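Putative sesquiterpene cyclase (Kitasatospora setae, PDB 4MC3) catalyses the magnesium-dependent 1,11-cyclization of (2E,6E)-farnesyl diphosphate, with addition of water, to the sesquiterpene alcohol (2Z,6E)-hedycaryol. Local coordinates at residues P95-A100 / Q151-E156; A125-T130 / T137-F142. All coordinates share one frame; numbering follows the deposited sequence.

Contact 1. Residues P95-A100 / Q151-E156; sequences PARMTA and QTYTTE
Arg97 leaves its helix with CG anti to its own carbonyl carbon (chi1 -74°), bends at chi2 (-137°) and then runs out nearly straight, which carries its guanidinium across to the backbone of Tyr153. There NH1 donates to Tyr153 O at 2.8 Å, a somewhat bent bond with an N-H...O angle of 145°. The oxygen lies close to the guanidinium plane, while NH1 approaches tilted from the carbonyl plane. Tyr153 also sends its ring past the arginine: CD1 sits over one guanidinium face, 4.1 Å from Arg97 NH1.

One residue further along each helix, Met98 and Thr154 meet at the closest CA pair. Their side chains cross at about a right angle, and the methyl CG2 of Thr154 rests 3.6 Å from Met98 CG. The two helices, 95-107 and 136-160, run antiparallel here, their local axes 9.0 Å apart, within the all-helical class I terpene synthase fold.

The phenol end of Tyr153 belongs elsewhere: OH is hydrogen-bonded to Asp82, the first aspartate of the DDXXXE motif and probably a magnesium ligand. Thus a cationic side chain grips the main chain of a residue whose hydroxyl holds that aspartate, and the positive charge would probably polarise the Tyr153 carbonyl.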
loop_
_atom_site.group_PDB
_atom_site.type_symbol
_atom_site.label_atom_id
_atom_site.label_comp_id
_atom_site.label_asym_id
_atom_site.label_seq_id
_atom_site.Cartn_x
_atom_site.Cartn_y
_atom_site.Cartn_z
ATOM N N PRO A 95 -17.643 -6.495 -16.327
ATOM C CA PRO A 95 -16.989 -7.648 -16.950
ATOM C C PRO A 95 -15.589 -7.405 -17.563
ATOM O O PRO A 95 -14.747 -8.315 -17.532
ATOM C CB PRO A 95 -17.982 -8.068 -18.056
ATOM C CG PRO A 95 -19.292 -7.557 -17.598
ATOM C CD PRO A 95 -19.008 -6.288 -16.827
ATOM N N ALA A 96 -15.359 -6.234 -18.169
ATOM C CA ALA A 96 -14.065 -5.895 -18.731
ATOM C C ALA A 96 -13.034 -5.818 -17.586
ATOM O O ALA A 96 -11.879 -6.296 -17.720
ATOM C CB ALA A 96 -14.140 -4.568 -19.469
ATOM N N ARG A 97 -13.437 -5.250 -16.460
ATOM C CA ARG A 97 -12.553 -5.216 -15.283
ATOM C C ARG A 97 -12.257 -6.570 -14.713
ATOM O O ARG A 97 -11.101 -6.910 -14.480
ATOM C CB ARG A 97 -13.145 -4.391 -14.176
ATOM C CG ARG A 97 -13.050 -2.947 -14.504
ATOM C CD ARG A 97 -12.625 -2.282 -13.258
ATOM N NE ARG A 97 -12.594 -0.863 -13.455
ATOM C CZ ARG A 97 -12.605 0.022 -12.478
ATOM N NH1 ARG A 97 -12.661 -0.375 -11.200
ATOM N NH2 ARG A 97 -12.570 1.324 -12.784
ATOM N N MET A 98 -13.289 -7.378 -14.541
ATOM C CA MET A 98 -13.075 -8.736 -14.056
ATOM C C MET A 98 -12.120 -9.502 -14.968
ATOM O O MET A 98 -11.284 -10.257 -14.487
ATOM C CB MET A 98 -14.391 -9.467 -13.972
ATOM C CG MET A 98 -15.253 -8.921 -12.914
ATOM S SD MET A 98 -16.920 -9.598 -12.946
ATOM C CE MET A 98 -16.314 -11.187 -12.309
ATOM N N THR A 99 -12.275 -9.354 -16.294
ATOM C CA THR A 99 -11.455 -10.034 -17.262
ATOM C C THR A 99 -9.964 -9.609 -17.135
ATOM O O THR A 99 -9.077 -10.445 -17.079
ATOM C CB THR A 99 -11.972 -9.769 -18.683
ATOM O OG1 THR A 99 -13.303 -10.284 -18.760
ATOM C CG2 THR A 99 -11.115 -10.484 -19.705
ATOM N N ALA A 100 -9.732 -8.306 -17.070
ATOM C CA ALA A 100 -8.356 -7.778 -16.931
ATOM C C ALA A 100 -7.737 -8.240 -15.599
ATOM O O ALA A 100 -6.569 -8.749 -15.543
ATOM C CB ALA A 100 -8.411 -6.283 -17.006
ATOM N N GLN A 151 -8.309 -7.108 -6.623
ATOM C CA GLN A 151 -9.739 -7.406 -6.533
ATOM C C GLN A 151 -10.558 -6.192 -6.212
ATOM O O GLN A 151 -11.743 -6.110 -6.618
ATOM C CB GLN A 151 -10.017 -8.512 -5.554
ATOM C CG GLN A 151 -11.449 -9.092 -5.642
ATOM C CD GLN A 151 -11.764 -9.797 -6.974
ATOM O OE1 GLN A 151 -10.863 -10.119 -7.806
ATOM N NE2 GLN A 151 -13.052 -10.008 -7.220
ATOM N N THR A 152 -9.978 -5.195 -5.543
ATOM C CA THR A 152 -10.732 -3.963 -5.238
ATOM C C THR A 152 -11.212 -3.248 -6.465
ATOM O O THR A 152 -12.290 -2.597 -6.398
ATOM C CB THR A 152 -9.972 -3.004 -4.304
ATOM O OG1 THR A 152 -8.815 -2.442 -4.937
ATOM C CG2 THR A 152 -9.690 -3.700 -3.018
ATOM N N TYR A 153 -10.519 -3.382 -7.594
ATOM C CA TYR A 153 -10.987 -2.832 -8.867
ATOM C C TYR A 153 -12.325 -3.450 -9.272
ATOM O O TYR A 153 -13.264 -2.697 -9.664
ATOM C CB TYR A 153 -9.955 -3.004 -9.952
ATOM C CG TYR A 153 -8.723 -2.126 -9.819
ATOM C CD1 TYR A 153 -8.739 -0.807 -10.261
ATOM C CD2 TYR A 153 -7.515 -2.640 -9.316
ATOM C CE1 TYR A 153 -7.607 -0.007 -10.169
ATOM C CE2 TYR A 153 -6.380 -1.825 -9.179
ATOM C CZ TYR A 153 -6.429 -0.518 -9.621
ATOM O OH TYR A 153 -5.324 0.335 -9.539
ATOM N N THR A 154 -12.454 -4.763 -9.098
ATOM C CA THR A 154 -13.686 -5.455 -9.424
ATOM C C THR A 154 -14.774 -5.160 -8.388
ATOM O O THR A 154 -15.889 -4.880 -8.759
ATOM C CB THR A 154 -13.424 -6.958 -9.438
ATOM O OG1 THR A 154 -12.479 -7.249 -10.483
ATOM C CG2 THR A 154 -14.675 -7.714 -9.583
ATOM N N THR A 155 -14.456 -5.192 -7.088
ATOM C CA THR A 155 -15.443 -4.844 -6.045
ATOM C C THR A 155 -16.104 -3.486 -6.251
ATOM O O THR A 155 -17.357 -3.350 -6.194
ATOM C CB THR A 155 -14.805 -4.898 -4.671
ATOM O OG1 THR A 155 -14.331 -6.229 -4.474
ATOM C CG2 THR A 155 -15.849 -4.548 -3.572
ATOM N N GLU A 156 -15.290 -2.466 -6.491
ATOM C CA GLU A 156 -15.842 -1.142 -6.608
ATOM C C GLU A 156 -16.720 -1.016 -7.850
ATOM O O GLU A 156 -17.766 -0.373 -7.788
ATOM C CB GLU A 156 -14.706 -0.110 -6.503
ATOM C CG GLU A 156 -14.080 -0.217 -5.094
ATOM C CD GLU A 156 -13.238 0.961 -4.647
ATOM O OE1 GLU A 156 -12.720 1.658 -5.561
ATOM O OE2 GLU A 156 -13.092 1.168 -3.373
#

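Contact 2. Residues A125-T130 / T137-F142; sequences ALWQET and TWCDAF
Trp127 reaches across to Cys139 and Phe142 in an antiparallel helical hairpin of the class I terpene synthase alpha-helical fold, where helix 118-131 turns back into helix 136-160. The local axes stand 12.1 Å apart at 149°, a wide spacing that large side chains bridge. Leu126, just before the tryptophan, faces helix 65-84 and contributes its carbonyl oxygen, which accepts hydrogen bonds from both N and OG1 of Thr130.

Trp127 swings its indole into the gap because chi1, at 178°, sets CG opposite the backbone N. Its six-membered ring and the ring of Phe142 are nearly parallel, 7° between planes, but slid apart with centroids 5.3 Å distant, so they overlap little. The tightest approach is Trp127 CZ3 to Phe142 CD2 at 3.3 Å. At the indole edge lies Cys139 CB, 3.9 Å from Trp127 CH2, and the Cys139 sulfur stands obliquely to the same ring. Trp127 CZ3 also meets CZ3 of Trp138. A serine in place of Trp127 would probably open a gap between the helices and take away the ring that Phe142 CD2 and Cys139 CB pack against.

Further on, the two branches of Thr130 serve different partners. OG1 also hydrogen-bonds with NE1 of Trp74 in helix 65-84, whose indole meets the Phe142 ring edge-to-face. Trp138 NE1 is satisfied by Asp186 O, while its benzo edge turns to the threonine: CG2 of Thr130 lies near the indole plane, 3.8 Å from Trp138 CH2.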
loop_
_atom_site.group_PDB
_atom_site.type_symbol
_atom_site.label_atom_id
_atom_site.label_comp_id
_atom_site.label_asym_id
_atom_site.label_seq_id
_atom_site.Cartn_x
_atom_site.Cartn_y
_atom_site.Cartn_z
ATOM N N ALA A 125 6.720 -11.957 -14.856
ATOM C CA ALA A 125 8.178 -12.038 -14.812
ATOM C C ALA A 125 8.680 -11.413 -13.478
ATOM O O ALA A 125 9.616 -11.879 -12.831
ATOM C CB ALA A 125 8.827 -11.403 -16.064
ATOM N N LEU A 126 8.068 -10.286 -13.117
ATOM C CA LEU A 126 8.452 -9.553 -11.913
ATOM C C LEU A 126 8.160 -10.447 -10.697
ATOM O O LEU A 126 8.947 -10.532 -9.755
ATOM C CB LEU A 126 7.747 -8.220 -11.794
ATOM C CG LEU A 126 8.147 -7.379 -10.574
ATOM C CD1 LEU A 126 9.643 -7.059 -10.561
ATOM C CD2 LEU A 126 7.352 -6.084 -10.540
ATOM N N TRP A 127 7.025 -11.123 -10.699
ATOM C CA TRP A 127 6.729 -12.075 -9.618
ATOM C C TRP A 127 7.721 -13.218 -9.563
ATOM O O TRP A 127 8.169 -13.572 -8.478
ATOM C CB TRP A 127 5.262 -12.556 -9.660
ATOM C CG TRP A 127 4.959 -13.568 -8.591
ATOM C CD1 TRP A 127 4.563 -14.859 -8.789
ATOM C CD2 TRP A 127 5.131 -13.406 -7.176
ATOM N NE1 TRP A 127 4.446 -15.478 -7.561
ATOM C CE2 TRP A 127 4.834 -14.624 -6.578
ATOM C CE3 TRP A 127 5.553 -12.362 -6.375
ATOM C CZ2 TRP A 127 4.901 -14.795 -5.194
ATOM C CZ3 TRP A 127 5.620 -12.528 -5.009
ATOM C CH2 TRP A 127 5.329 -13.754 -4.443
ATOM N N GLN A 128 8.087 -13.789 -10.712
ATOM C CA GLN A 128 9.115 -14.821 -10.700
ATOM C C GLN A 128 10.398 -14.348 -10.017
ATOM O O GLN A 128 10.988 -15.086 -9.164
ATOM C CB GLN A 128 9.416 -15.358 -12.117
ATOM C CG GLN A 128 10.389 -16.571 -12.126
ATOM C CD GLN A 128 11.901 -16.254 -12.027
ATOM O OE1 GLN A 128 12.380 -15.105 -12.220
ATOM N NE2 GLN A 128 12.678 -17.295 -11.717
ATOM N N GLU A 129 10.856 -13.161 -10.356
ATOM C CA GLU A 129 12.071 -12.577 -9.771
ATOM C C GLU A 129 11.925 -12.328 -8.266
ATOM O O GLU A 129 12.824 -12.568 -7.475
ATOM C CB GLU A 129 12.465 -11.298 -10.512
ATOM C CG GLU A 129 13.594 -10.488 -9.847
ATOM C CD GLU A 129 13.941 -9.151 -10.518
ATOM O OE1 GLU A 129 13.278 -8.717 -11.508
ATOM O OE2 GLU A 129 14.914 -8.502 -10.027
ATOM N N THR A 130 10.774 -11.824 -7.873
ATOM C CA THR A 130 10.513 -11.482 -6.490
ATOM C C THR A 130 10.416 -12.734 -5.599
ATOM O O THR A 130 10.920 -12.749 -4.446
ATOM C CB THR A 130 9.236 -10.612 -6.450
ATOM O OG1 THR A 130 9.432 -9.408 -7.235
ATOM C CG2 THR A 130 8.930 -10.178 -5.026
ATOM N N THR A 137 6.083 -18.685 3.151
ATOM C CA THR A 137 5.080 -18.016 3.983
ATOM C C THR A 137 4.983 -16.553 3.562
ATOM O O THR A 137 3.877 -15.969 3.485
ATOM C CB THR A 137 5.379 -18.174 5.491
ATOM O OG1 THR A 137 5.387 -19.608 5.844
ATOM C CG2 THR A 137 4.360 -17.534 6.382
ATOM N N TRP A 138 6.134 -15.955 3.305
ATOM C CA TRP A 138 6.156 -14.553 2.802
ATOM C C TRP A 138 5.480 -14.431 1.445
ATOM O O TRP A 138 4.680 -13.571 1.202
ATOM C CB TRP A 138 7.576 -14.017 2.743
ATOM C CG TRP A 138 7.612 -12.598 2.249
ATOM C CD1 TRP A 138 7.476 -11.487 3.028
ATOM C CD2 TRP A 138 7.750 -12.158 0.917
ATOM N NE1 TRP A 138 7.467 -10.369 2.236
ATOM C CE2 TRP A 138 7.640 -10.746 0.937
ATOM C CE3 TRP A 138 7.884 -12.795 -0.325
ATOM C CZ2 TRP A 138 7.675 -9.987 -0.207
ATOM C CZ3 TRP A 138 7.892 -12.036 -1.489
ATOM C CH2 TRP A 138 7.779 -10.601 -1.413
ATOM N N CYS A 139 5.792 -15.344 0.535
ATOM C CA CYS A 139 5.231 -15.328 -0.811
ATOM C C CYS A 139 3.718 -15.401 -0.738
ATOM O O CYS A 139 3.010 -14.677 -1.425
ATOM C CB CYS A 139 5.802 -16.431 -1.710
ATOM S SG CYS A 139 7.553 -16.291 -2.101
ATOM N N ASP A 140 3.218 -16.295 0.107
ATOM C CA ASP A 140 1.776 -16.463 0.235
ATOM C C ASP A 140 1.125 -15.161 0.797
ATOM O O ASP A 140 0.018 -14.776 0.394
ATOM C CB ASP A 140 1.457 -17.620 1.167
ATOM C CG ASP A 140 1.686 -18.963 0.536
ATOM O OD1 ASP A 140 1.848 -19.071 -0.693
ATOM O OD2 ASP A 140 1.639 -19.949 1.297
ATOM N N ALA A 141 1.799 -14.496 1.747
ATOM C CA ALA A 141 1.282 -13.253 2.354
ATOM C C ALA A 141 1.237 -12.166 1.298
ATOM O O ALA A 141 0.224 -11.488 1.132
ATOM C CB ALA A 141 2.141 -12.830 3.507
ATOM N N PHE A 142 2.316 -12.038 0.527
ATOM C CA PHE A 142 2.396 -11.018 -0.533
ATOM C C PHE A 142 1.310 -11.273 -1.588
ATOM O O PHE A 142 0.583 -10.327 -1.942
ATOM C CB PHE A 142 3.787 -11.009 -1.219
ATOM C CG PHE A 142 3.872 -10.018 -2.322
ATOM C CD1 PHE A 142 4.274 -8.711 -2.063
ATOM C CD2 PHE A 142 3.505 -10.338 -3.617
ATOM C CE1 PHE A 142 4.321 -7.773 -3.049
ATOM C CE2 PHE A 142 3.498 -9.366 -4.640
ATOM C CZ PHE A 142 3.964 -8.085 -4.364
#

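Both contacts use helix 136-160: contact 2 takes its beginning and contact 1 a part about four turns further on, their centres 22 Å apart and without touching. Of their partners, helix 95-107 comes first in the chain and helix 118-131 next, so contact 2 is nested inside the loop that contact 1 closes. Contact 2 is buried, with no hydrogen bond crossing it, and aromatic rings span its widely spaced helices. Contact 1 is only partly buried; its helices run closer, and a hydrogen bond from a charged side chain to a backbone carbonyl stands beside a small apolar patch. It is also the one adjoining the catalytic pocket, whereas contact 2 is packing farther from the bound nerolidol.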